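Local coordinates for protein oligopeptide ABC transporter OppAIV (PDB 4GL8) that probably binds oligopeptides outside the cytoplasmic membrane and delivers them to an ABC transporter, at residues P171-H179 with G429-F437; A308-L318 with F388-I399. One frame throughout, in Å; residues are numbered along the deposited sequence.

Interaction 1 (P171-H179 with G429-F437); sequences PYFLDMLVH and GDYADPMTF
Tyr172 and Tyr431 form the tight centre of this contact. Their rings are nearly parallel (7°) but slid past each other, with centroids 5.0 Å apart. Tyr172 CD2 comes within 3.4 Å of Tyr431 CE2. Both have CG between the backbone N and the carbonyl carbon (chi1 48° and 53°), and the side chains cross obliquely. Met176 lies beside Tyr431. Met176 SD sits above the Tyr431 ring face, 4.7 Å from the centroid, a Met-aromatic contact. On the same side of the Tyr172 ring as Tyr431, Asp433 OD1 lies 3.4 Å from Tyr172 CD1. Asp433 OD2 accepts a capping bond from Met435 N in the turn leading into helix 435-438 and forms a salt bridge with Arg474. Buried Asp175 belongs here too: its OD2 accepts a bent 2.9 Å hydrogen bond from Ala432 N on the anti side, tilted out of the carboxylate plane, and OD1 forms a salt bridge with Arg519. Helix 173-176 meets the loop after strand 422-428 at the peptide site of this solute-binding fold. Asp430 OD1, 3.2 Å from His179 NE2, forms a hydrogen bond with the bound peptide's backbone. His179 packs on a modified peptide side chain. The loose side is Ala432, exposed and little buried here.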
loop_
_atom_site.group_PDB
_atom_site.type_symbol
_atom_site.label_atom_id
_atom_site.label_comp_id
_atom_site.label_asym_id
_atom_site.label_seq_id
_atom_site.Cartn_x
_atom_site.Cartn_y
_atom_site.Cartn_z
ATOM N N PRO A 171 -10.450 14.747 -8.353
ATOM C CA PRO A 171 -10.744 15.254 -7.012
ATOM C C PRO A 171 -9.872 14.644 -5.933
ATOM O O PRO A 171 -9.645 15.284 -4.916
ATOM C CB PRO A 171 -12.220 14.859 -6.787
ATOM C CG PRO A 171 -12.766 14.590 -8.159
ATOM C CD PRO A 171 -11.606 14.001 -8.906
ATOM N N TYR A 172 -9.379 13.429 -6.156
ATOM C CA TYR A 172 -8.462 12.792 -5.206
ATOM C C TYR A 172 -6.968 13.072 -5.459
ATOM O O TYR A 172 -6.108 12.523 -4.787
ATOM C CB TYR A 172 -8.695 11.273 -5.199
ATOM C CG TYR A 172 -8.763 10.674 -6.567
ATOM C CD1 TYR A 172 -9.973 10.570 -7.224
ATOM C CD2 TYR A 172 -7.615 10.245 -7.223
ATOM C CE1 TYR A 172 -10.049 10.038 -8.499
ATOM C CE2 TYR A 172 -7.682 9.687 -8.489
ATOM C CZ TYR A 172 -8.914 9.592 -9.118
ATOM O OH TYR A 172 -9.011 9.078 -10.380
ATOM N N PHE A 173 -6.628 13.902 -6.430
ATOM C CA PHE A 173 -5.191 14.236 -6.637
ATOM C C PHE A 173 -4.455 14.743 -5.369
ATOM O O PHE A 173 -3.351 14.282 -5.027
ATOM C CB PHE A 173 -5.044 15.265 -7.745
ATOM C CG PHE A 173 -3.628 15.672 -8.000
ATOM C CD1 PHE A 173 -2.691 14.732 -8.400
ATOM C CD2 PHE A 173 -3.225 16.988 -7.827
ATOM C CE1 PHE A 173 -1.381 15.095 -8.635
ATOM C CE2 PHE A 173 -1.913 17.359 -8.059
ATOM C CZ PHE A 173 -0.993 16.400 -8.475
ATOM N N LEU A 174 -5.027 15.698 -4.662
ATOM C CA LEU A 174 -4.364 16.181 -3.451
ATOM C C LEU A 174 -4.020 15.034 -2.473
ATOM O O LEU A 174 -2.921 14.969 -1.924
ATOM C CB LEU A 174 -5.195 17.277 -2.750
ATOM C CG LEU A 174 -5.488 18.545 -3.565
ATOM C CD1 LEU A 174 -6.533 19.453 -2.924
ATOM C CD2 LEU A 174 -4.195 19.327 -3.779
ATOM N N ASP A 175 -4.946 14.114 -2.267
ATOM C CA ASP A 175 -4.723 13.057 -1.290
ATOM C C ASP A 175 -3.612 12.102 -1.781
ATOM O O ASP A 175 -2.862 11.529 -1.007
ATOM C CB ASP A 175 -6.032 12.318 -1.032
ATOM C CG ASP A 175 -5.936 11.417 0.140
ATOM O OD1 ASP A 175 -5.721 11.923 1.256
ATOM O OD2 ASP A 175 -6.041 10.201 -0.055
ATOM N N MET A 176 -3.498 12.036 -3.093
ATOM C CA MET A 176 -2.526 11.256 -3.834
ATOM C C MET A 176 -1.088 11.743 -3.606
ATOM O O MET A 176 -0.138 10.951 -3.612
ATOM C CB MET A 176 -2.940 11.408 -5.302
ATOM C CG MET A 176 -2.338 10.517 -6.321
ATOM S SD MET A 176 -3.412 10.620 -7.792
ATOM C CE MET A 176 -2.881 9.061 -8.463
ATOM N N LEU A 177 -0.919 13.047 -3.398
ATOM C CA LEU A 177 0.389 13.629 -3.178
ATOM C C LEU A 177 1.098 13.162 -1.909
ATOM O O LEU A 177 2.319 13.393 -1.760
ATOM C CB LEU A 177 0.331 15.151 -3.212
ATOM C CG LEU A 177 0.080 15.781 -4.561
ATOM C CD1 LEU A 177 -0.180 17.290 -4.399
ATOM C CD2 LEU A 177 1.251 15.527 -5.514
ATOM N N VAL A 178 0.346 12.547 -0.993
ATOM C CA VAL A 178 0.870 12.050 0.251
ATOM C C VAL A 178 1.558 10.706 0.022
ATOM O O VAL A 178 2.419 10.333 0.775
ATOM C CB VAL A 178 -0.271 11.945 1.310
ATOM C CG1 VAL A 178 0.226 11.365 2.625
ATOM C CG2 VAL A 178 -0.858 13.328 1.534
ATOM N N HIS A 179 1.183 9.980 -1.030
ATOM C CA HIS A 179 1.795 8.724 -1.376
ATOM C C HIS A 179 3.274 8.914 -1.771
ATOM O O HIS A 179 3.631 9.883 -2.423
ATOM C CB HIS A 179 1.026 8.103 -2.521
ATOM C CG HIS A 179 1.465 6.715 -2.864
ATOM N ND1 HIS A 179 2.129 6.410 -4.035
ATOM C CD2 HIS A 179 1.317 5.546 -2.204
ATOM C CE1 HIS A 179 2.382 5.116 -4.075
ATOM N NE2 HIS A 179 1.893 4.569 -2.977
ATOM N N GLY A 429 -4.800 0.855 0.090
ATOM C CA GLY A 429 -5.127 2.060 -0.666
ATOM C C GLY A 429 -4.087 3.153 -0.523
ATOM O O GLY A 429 -3.587 3.426 0.578
ATOM N N ASP A 430 -3.730 3.744 -1.652
ATOM C CA ASP A 430 -2.725 4.780 -1.706
ATOM C C ASP A 430 -3.373 6.152 -1.683
ATOM O O ASP A 430 -2.673 7.130 -1.538
ATOM C CB ASP A 430 -1.892 4.618 -2.983
ATOM C CG ASP A 430 -1.129 3.277 -3.032
ATOM O OD1 ASP A 430 -0.599 2.831 -1.977
ATOM O OD2 ASP A 430 -1.058 2.688 -4.139
ATOM N N TYR A 431 -4.690 6.222 -1.870
ATOM C CA TYR A 431 -5.425 7.481 -1.832
ATOM C C TYR A 431 -6.902 7.195 -1.655
ATOM O O TYR A 431 -7.328 6.074 -1.850
ATOM C CB TYR A 431 -5.149 8.343 -3.093
ATOM C CG TYR A 431 -5.355 7.657 -4.437
ATOM C CD1 TYR A 431 -4.309 7.036 -5.101
ATOM C CD2 TYR A 431 -6.593 7.659 -5.046
ATOM C CE1 TYR A 431 -4.512 6.430 -6.329
ATOM C CE2 TYR A 431 -6.810 7.038 -6.276
ATOM C CZ TYR A 431 -5.774 6.419 -6.905
ATOM O OH TYR A 431 -6.025 5.806 -8.116
ATOM N N ALA A 432 -7.681 8.216 -1.298
ATOM C CA ALA A 432 -9.057 8.044 -0.835
ATOM C C ALA A 432 -10.068 7.959 -1.999
ATOM O O ALA A 432 -10.932 8.794 -2.134
ATOM C CB ALA A 432 -9.411 9.200 0.090
ATOM N N ASP A 433 -9.936 6.962 -2.858
ATOM C CA ASP A 433 -10.872 6.769 -3.985
ATOM C C ASP A 433 -10.772 5.312 -4.444
ATOM O O ASP A 433 -9.678 4.759 -4.486
ATOM C CB ASP A 433 -10.545 7.744 -5.119
ATOM C CG ASP A 433 -11.487 7.605 -6.311
ATOM O OD1 ASP A 433 -12.447 8.396 -6.391
ATOM O OD2 ASP A 433 -11.267 6.702 -7.170
ATOM N N PRO A 434 -11.901 4.673 -4.762
ATOM C CA PRO A 434 -11.854 3.293 -5.201
ATOM C C PRO A 434 -10.867 3.007 -6.362
ATOM O O PRO A 434 -10.447 1.866 -6.524
ATOM C CB PRO A 434 -13.290 3.034 -5.637
ATOM C CG PRO A 434 -13.820 4.388 -5.978
ATOM C CD PRO A 434 -13.256 5.225 -4.892
ATOM N N MET A 435 -10.476 4.007 -7.141
ATOM C CA MET A 435 -9.536 3.757 -8.233
ATOM C C MET A 435 -8.186 3.161 -7.795
ATOM O O MET A 435 -7.551 2.459 -8.594
ATOM C CB MET A 435 -9.306 5.007 -9.091
ATOM C CG MET A 435 -8.483 4.799 -10.367
ATOM S SD MET A 435 -9.106 3.603 -11.605
ATOM C CE MET A 435 -10.655 4.335 -12.023
ATOM N N THR A 436 -7.747 3.418 -6.559
ATOM C CA THR A 436 -6.469 2.891 -6.119
ATOM C C THR A 436 -6.531 1.361 -6.149
ATOM O O THR A 436 -5.567 0.704 -6.535
ATOM C CB THR A 436 -6.029 3.404 -4.732
ATOM O OG1 THR A 436 -4.718 2.893 -4.455
ATOM C CG2 THR A 436 -6.953 2.939 -3.661
ATOM N N PHE A 437 -7.687 0.804 -5.819
ATOM C CA PHE A 437 -7.899 -0.646 -5.957
ATOM C C PHE A 437 -8.202 -1.143 -7.365
ATOM O O PHE A 437 -7.687 -2.174 -7.801
ATOM C CB PHE A 437 -9.022 -1.050 -5.037
ATOM C CG PHE A 437 -8.648 -0.967 -3.608
ATOM C CD1 PHE A 437 -8.856 0.203 -2.885
ATOM C CD2 PHE A 437 -8.019 -2.046 -2.991
ATOM C CE1 PHE A 437 -8.448 0.280 -1.577
ATOM C CE2 PHE A 437 -7.646 -1.973 -1.659
ATOM C CZ PHE A 437 -7.854 -0.817 -0.957
#

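Interaction 2 (A308-L318 with F388-I399); sequences ALSFAIDRKTL and FIQNQWKKNLNI
Ala312 and Ile313, in the link between helices 303-311 and 315-323, run closest to helix 380-397, with Ile313 CA 5.7 Å from Gln392 CA. Trp393 is clamped between side chains. Leu309 CD2 lies over the centre of one face, a CH-pi contact, and Ile389 CG2 covers the opposite face near the rim. Ile313 CD1 packs on Trp393 and lies 3.7 Å from Ile389 CG2. With CG anti to the carbonyl carbon (chi1 -66°), Trp393 turns its indole toward helix 303-311, where Trp393 NE1 donates in the ring plane to Leu309 O at 3.1 Å. Two amides grip the link. Asn396 ND2 reaches Ala312 O at 2.8 Å with a 150° bond. Gln392, bent at chi2 (-71°), brings OE1 within 2.9 Å of Asp314 N, which stands above the amide carbonyl plane. Ala312 CB packs 3.5 Å from Leu397 CG. Phe388 closes the far end. Leu318 CA lies over one face of its ring, Asp314 O meets the edge at Phe388 CZ, and Thr317 CG2 is 3.6 Å from Phe388 CE1. Asp314 is the N-cap of helix 315-323. The arrangement is two consecutive helices joined by a short link, its backbone polar groups tied to side chains of helix 380-397, which packs beside strand 492-504 in the solute-binding fold.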
loop_
_atom_site.group_PDB
_atom_site.type_symbol
_atom_site.label_atom_id
_atom_site.label_comp_id
_atom_site.label_asym_id
_atom_site.label_seq_id
_atom_site.Cartn_x
_atom_site.Cartn_y
_atom_site.Cartn_z
ATOM N N ALA A 308 -14.446 -21.635 -8.839
ATOM C CA ALA A 308 -14.417 -22.745 -7.872
ATOM C C ALA A 308 -13.553 -22.439 -6.668
ATOM O O ALA A 308 -13.983 -22.631 -5.563
ATOM C CB ALA A 308 -13.946 -24.024 -8.531
ATOM N N LEU A 309 -12.339 -21.961 -6.890
ATOM C CA LEU A 309 -11.463 -21.613 -5.779
ATOM C C LEU A 309 -12.103 -20.510 -4.946
ATOM O O LEU A 309 -12.069 -20.545 -3.723
ATOM C CB LEU A 309 -10.087 -21.151 -6.281
ATOM C CG LEU A 309 -9.282 -22.139 -7.145
ATOM C CD1 LEU A 309 -8.054 -21.454 -7.723
ATOM C CD2 LEU A 309 -8.902 -23.411 -6.397
ATOM N N SER A 310 -12.706 -19.529 -5.596
ATOM C CA SER A 310 -13.284 -18.390 -4.883
ATOM C C SER A 310 -14.519 -18.790 -4.069
ATOM O O SER A 310 -14.639 -18.446 -2.916
ATOM C CB SER A 310 -13.617 -17.249 -5.851
ATOM O OG SER A 310 -14.196 -16.157 -5.152
ATOM N N PHE A 311 -15.410 -19.545 -4.679
ATOM C CA PHE A 311 -16.627 -20.021 -4.011
ATOM C C PHE A 311 -16.380 -21.123 -2.965
ATOM O O PHE A 311 -17.217 -21.324 -2.094
ATOM C CB PHE A 311 -17.632 -20.554 -5.028
ATOM C CG PHE A 311 -18.491 -19.508 -5.638
ATOM C CD1 PHE A 311 -18.199 -18.981 -6.877
ATOM C CD2 PHE A 311 -19.617 -19.069 -4.998
ATOM C CE1 PHE A 311 -18.999 -18.014 -7.452
ATOM C CE2 PHE A 311 -20.424 -18.096 -5.571
ATOM C CZ PHE A 311 -20.114 -17.577 -6.804
ATOM N N ALA A 312 -15.256 -21.834 -3.061
ATOM C CA ALA A 312 -14.919 -22.884 -2.102
ATOM C C ALA A 312 -14.380 -22.376 -0.752
ATOM O O ALA A 312 -14.152 -23.190 0.156
ATOM C CB ALA A 312 -13.914 -23.831 -2.719
ATOM N N ILE A 313 -14.168 -21.063 -0.592
ATOM C CA ILE A 313 -13.685 -20.516 0.694
ATOM C C ILE A 313 -14.815 -19.980 1.577
ATOM O O ILE A 313 -15.557 -19.096 1.175
ATOM C CB ILE A 313 -12.756 -19.313 0.503
ATOM C CG1 ILE A 313 -11.591 -19.595 -0.487
ATOM C CG2 ILE A 313 -12.269 -18.802 1.852
ATOM C CD1 ILE A 313 -10.635 -20.649 -0.036
ATOM N N ASP A 314 -14.901 -20.455 2.814
ATOM C CA ASP A 314 -15.888 -19.926 3.761
ATOM C C ASP A 314 -15.343 -18.628 4.399
ATOM O O ASP A 314 -14.634 -18.687 5.408
ATOM C CB ASP A 314 -16.181 -20.988 4.831
ATOM C CG ASP A 314 -17.212 -20.535 5.851
ATOM O OD1 ASP A 314 -17.793 -19.429 5.722
ATOM O OD2 ASP A 314 -17.433 -21.309 6.795
ATOM N N ARG A 315 -15.695 -17.479 3.811
ATOM C CA ARG A 315 -15.158 -16.171 4.193
ATOM C C ARG A 315 -15.524 -15.727 5.587
ATOM O O ARG A 315 -14.697 -15.136 6.267
ATOM C CB ARG A 315 -15.630 -15.079 3.211
ATOM C CG ARG A 315 -14.920 -15.149 1.868
ATOM C CD ARG A 315 -15.626 -14.369 0.770
ATOM N NE ARG A 315 -14.879 -14.467 -0.489
ATOM C CZ ARG A 315 -14.908 -15.512 -1.307
ATOM N NH1 ARG A 315 -15.667 -16.564 -1.035
ATOM N NH2 ARG A 315 -14.180 -15.493 -2.405
ATOM N N LYS A 316 -16.764 -15.964 5.985
ATOM C CA LYS A 316 -17.234 -15.629 7.333
ATOM C C LYS A 316 -16.443 -16.384 8.406
ATOM O O LYS A 316 -16.041 -15.803 9.418
ATOM C CB LYS A 316 -18.725 -15.924 7.497
ATOM N N THR A 317 -16.229 -17.674 8.195
ATOM C CA THR A 317 -15.463 -18.473 9.155
ATOM C C THR A 317 -14.021 -17.959 9.241
ATOM O O THR A 317 -13.441 -17.938 10.319
ATOM C CB THR A 317 -15.488 -19.952 8.752
ATOM O OG1 THR A 317 -16.809 -20.446 8.943
ATOM C CG2 THR A 317 -14.522 -20.787 9.561
ATOM N N LEU A 318 -13.477 -17.505 8.108
ATOM C CA LEU A 318 -12.121 -16.955 8.093
ATOM C C LEU A 318 -12.029 -15.716 8.979
ATOM O O LEU A 318 -11.103 -15.597 9.784
ATOM C CB LEU A 318 -11.650 -16.631 6.681
ATOM C CG LEU A 318 -10.299 -15.894 6.548
ATOM C CD1 LEU A 318 -9.129 -16.689 7.148
ATOM C CD2 LEU A 318 -9.997 -15.580 5.095
ATOM N N PHE A 388 -5.696 -22.205 6.566
ATOM C CA PHE A 388 -7.167 -22.258 6.452
ATOM C C PHE A 388 -7.592 -22.403 4.989
ATOM O O PHE A 388 -8.446 -23.211 4.676
ATOM C CB PHE A 388 -7.789 -20.992 7.016
ATOM C CG PHE A 388 -9.289 -20.927 6.899
ATOM C CD1 PHE A 388 -10.101 -21.544 7.838
ATOM C CD2 PHE A 388 -9.897 -20.176 5.890
ATOM C CE1 PHE A 388 -11.484 -21.450 7.761
ATOM C CE2 PHE A 388 -11.276 -20.081 5.804
ATOM C CZ PHE A 388 -12.074 -20.722 6.741
ATOM N N ILE A 389 -6.987 -21.617 4.102
ATOM C CA ILE A 389 -7.325 -21.671 2.681
ATOM C C ILE A 389 -6.999 -23.066 2.141
ATOM O O ILE A 389 -7.787 -23.658 1.427
ATOM C CB ILE A 389 -6.539 -20.634 1.841
ATOM C CG1 ILE A 389 -6.689 -19.209 2.382
ATOM C CG2 ILE A 389 -6.940 -20.717 0.364
ATOM C CD1 ILE A 389 -7.914 -18.493 1.941
ATOM N N GLN A 390 -5.830 -23.590 2.506
ATOM C CA GLN A 390 -5.409 -24.908 2.047
ATOM C C GLN A 390 -6.447 -25.962 2.400
ATOM O O GLN A 390 -6.828 -26.777 1.552
ATOM C CB GLN A 390 -4.074 -25.287 2.688
ATOM C CG GLN A 390 -3.627 -26.704 2.391
ATOM C CD GLN A 390 -2.274 -27.028 2.997
ATOM O OE1 GLN A 390 -2.070 -26.884 4.195
ATOM N NE2 GLN A 390 -1.353 -27.501 2.165
ATOM N N ASN A 391 -6.880 -25.912 3.667
ATOM C CA ASN A 391 -7.897 -26.784 4.214
ATOM C C ASN A 391 -9.282 -26.611 3.593
ATOM O O ASN A 391 -10.019 -27.581 3.476
ATOM C CB ASN A 391 -8.001 -26.576 5.741
ATOM C CG ASN A 391 -9.049 -27.462 6.382
ATOM O OD1 ASN A 391 -10.250 -27.150 6.416
ATOM N ND2 ASN A 391 -8.603 -28.570 6.899
ATOM N N GLN A 392 -9.653 -25.388 3.243
ATOM C CA GLN A 392 -10.916 -25.166 2.542
ATOM C C GLN A 392 -10.897 -25.851 1.171
ATOM O O GLN A 392 -11.817 -26.578 0.831
ATOM C CB GLN A 392 -11.219 -23.669 2.381
ATOM C CG GLN A 392 -11.527 -22.948 3.687
ATOM C CD GLN A 392 -12.869 -23.343 4.265
ATOM O OE1 GLN A 392 -13.905 -23.049 3.691
ATOM N NE2 GLN A 392 -12.848 -24.055 5.383
ATOM N N TRP A 393 -9.854 -25.610 0.381
ATOM C CA TRP A 393 -9.699 -26.311 -0.902
ATOM C C TRP A 393 -9.631 -27.857 -0.799
ATOM O O TRP A 393 -10.232 -28.584 -1.615
ATOM C CB TRP A 393 -8.530 -25.728 -1.660
ATOM C CG TRP A 393 -8.808 -24.305 -2.069
ATOM C CD1 TRP A 393 -10.033 -23.719 -2.220
ATOM C CD2 TRP A 393 -7.854 -23.310 -2.396
ATOM N NE1 TRP A 393 -9.906 -22.426 -2.626
ATOM C CE2 TRP A 393 -8.576 -22.142 -2.758
ATOM C CE3 TRP A 393 -6.453 -23.284 -2.445
ATOM C CZ2 TRP A 393 -7.955 -20.977 -3.119
ATOM C CZ3 TRP A 393 -5.839 -22.118 -2.821
ATOM C CH2 TRP A 393 -6.593 -20.983 -3.156
ATOM N N LYS A 394 -8.961 -28.365 0.224
ATOM C CA LYS A 394 -8.925 -29.803 0.404
ATOM C C LYS A 394 -10.318 -30.332 0.757
ATOM O O LYS A 394 -10.851 -31.184 0.054
ATOM C CB LYS A 394 -7.899 -30.208 1.464
ATOM C CG LYS A 394 -7.852 -31.708 1.745
ATOM C CD LYS A 394 -7.725 -32.526 0.455
ATOM C CE LYS A 394 -7.304 -33.974 0.709
ATOM N NZ LYS A 394 -6.982 -34.635 -0.590
ATOM N N LYS A 395 -10.913 -29.799 1.812
ATOM C CA LYS A 395 -12.246 -30.215 2.249
ATOM C C LYS A 395 -13.354 -30.013 1.201
ATOM O O LYS A 395 -14.145 -30.900 0.980
ATOM C CB LYS A 395 -12.621 -29.473 3.535
ATOM C CG LYS A 395 -13.943 -29.911 4.145
ATOM C CD LYS A 395 -14.043 -29.583 5.636
ATOM C CE LYS A 395 -13.975 -28.085 5.945
ATOM N NZ LYS A 395 -15.175 -27.349 5.491
ATOM N N ASN A 396 -13.424 -28.860 0.540
ATOM C CA ASN A 396 -14.595 -28.570 -0.322
ATOM C C ASN A 396 -14.429 -28.947 -1.773
ATOM O O ASN A 396 -15.417 -29.141 -2.471
ATOM C CB ASN A 396 -14.964 -27.098 -0.250
ATOM C CG ASN A 396 -15.377 -26.683 1.140
ATOM O OD1 ASN A 396 -16.027 -27.437 1.839
ATOM N ND2 ASN A 396 -15.013 -25.468 1.534
ATOM N N LEU A 397 -13.181 -29.033 -2.225
ATOM C CA LEU A 397 -12.889 -29.305 -3.620
ATOM C C LEU A 397 -12.071 -30.583 -3.806
ATOM O O LEU A 397 -11.970 -31.075 -4.922
ATOM C CB LEU A 397 -12.172 -28.085 -4.222
ATOM C CG LEU A 397 -12.972 -26.780 -4.399
ATOM C CD1 LEU A 397 -12.136 -25.727 -5.101
ATOM C CD2 LEU A 397 -14.229 -27.020 -5.220
ATOM N N ASN A 398 -11.524 -31.139 -2.711
ATOM C CA ASN A 398 -10.589 -32.263 -2.775
ATOM C C ASN A 398 -9.390 -31.980 -3.674
ATOM O O ASN A 398 -8.923 -32.861 -4.390
ATOM C CB ASN A 398 -11.293 -33.551 -3.235
ATOM C CG ASN A 398 -10.481 -34.792 -2.904
ATOM O OD1 ASN A 398 -9.712 -34.783 -1.953
ATOM N ND2 ASN A 398 -10.625 -35.847 -3.696
ATOM N N ILE A 399 -8.888 -30.748 -3.638
ATOM C CA ILE A 399 -7.595 -30.454 -4.261
ATOM C C ILE A 399 -6.542 -30.146 -3.206
ATOM O O ILE A 399 -6.884 -29.626 -2.119
ATOM C CB ILE A 399 -7.690 -29.298 -5.260
ATOM C CG1 ILE A 399 -7.901 -27.975 -4.565
ATOM C CG2 ILE A 399 -8.839 -29.531 -6.238
ATOM C CD1 ILE A 399 -8.243 -26.881 -5.531
#

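Overall arrangement
From the N terminus, the chain first reaches 171-179, on short helix 173-176. The partner of this segment comes 250 residues later, at 429-437, so interaction 1 closes a very long loop. Interaction 2 falls wholly within that loop. Its first segment, 308-318, meets 388-399; 69 residues lie between the segments, including helix 351-361. The two loops therefore nest and do not cross. After 399 the chain passes strand 401-406, helix 408-417 and strand 422-428 before reaching 429-437. Interaction 1 joins two distant parts of the chain at the bound peptide. Interaction 2 ties three helices together farther out. The centres of the two interactions are 33 Å apart, and their nearest atoms about 14 Å.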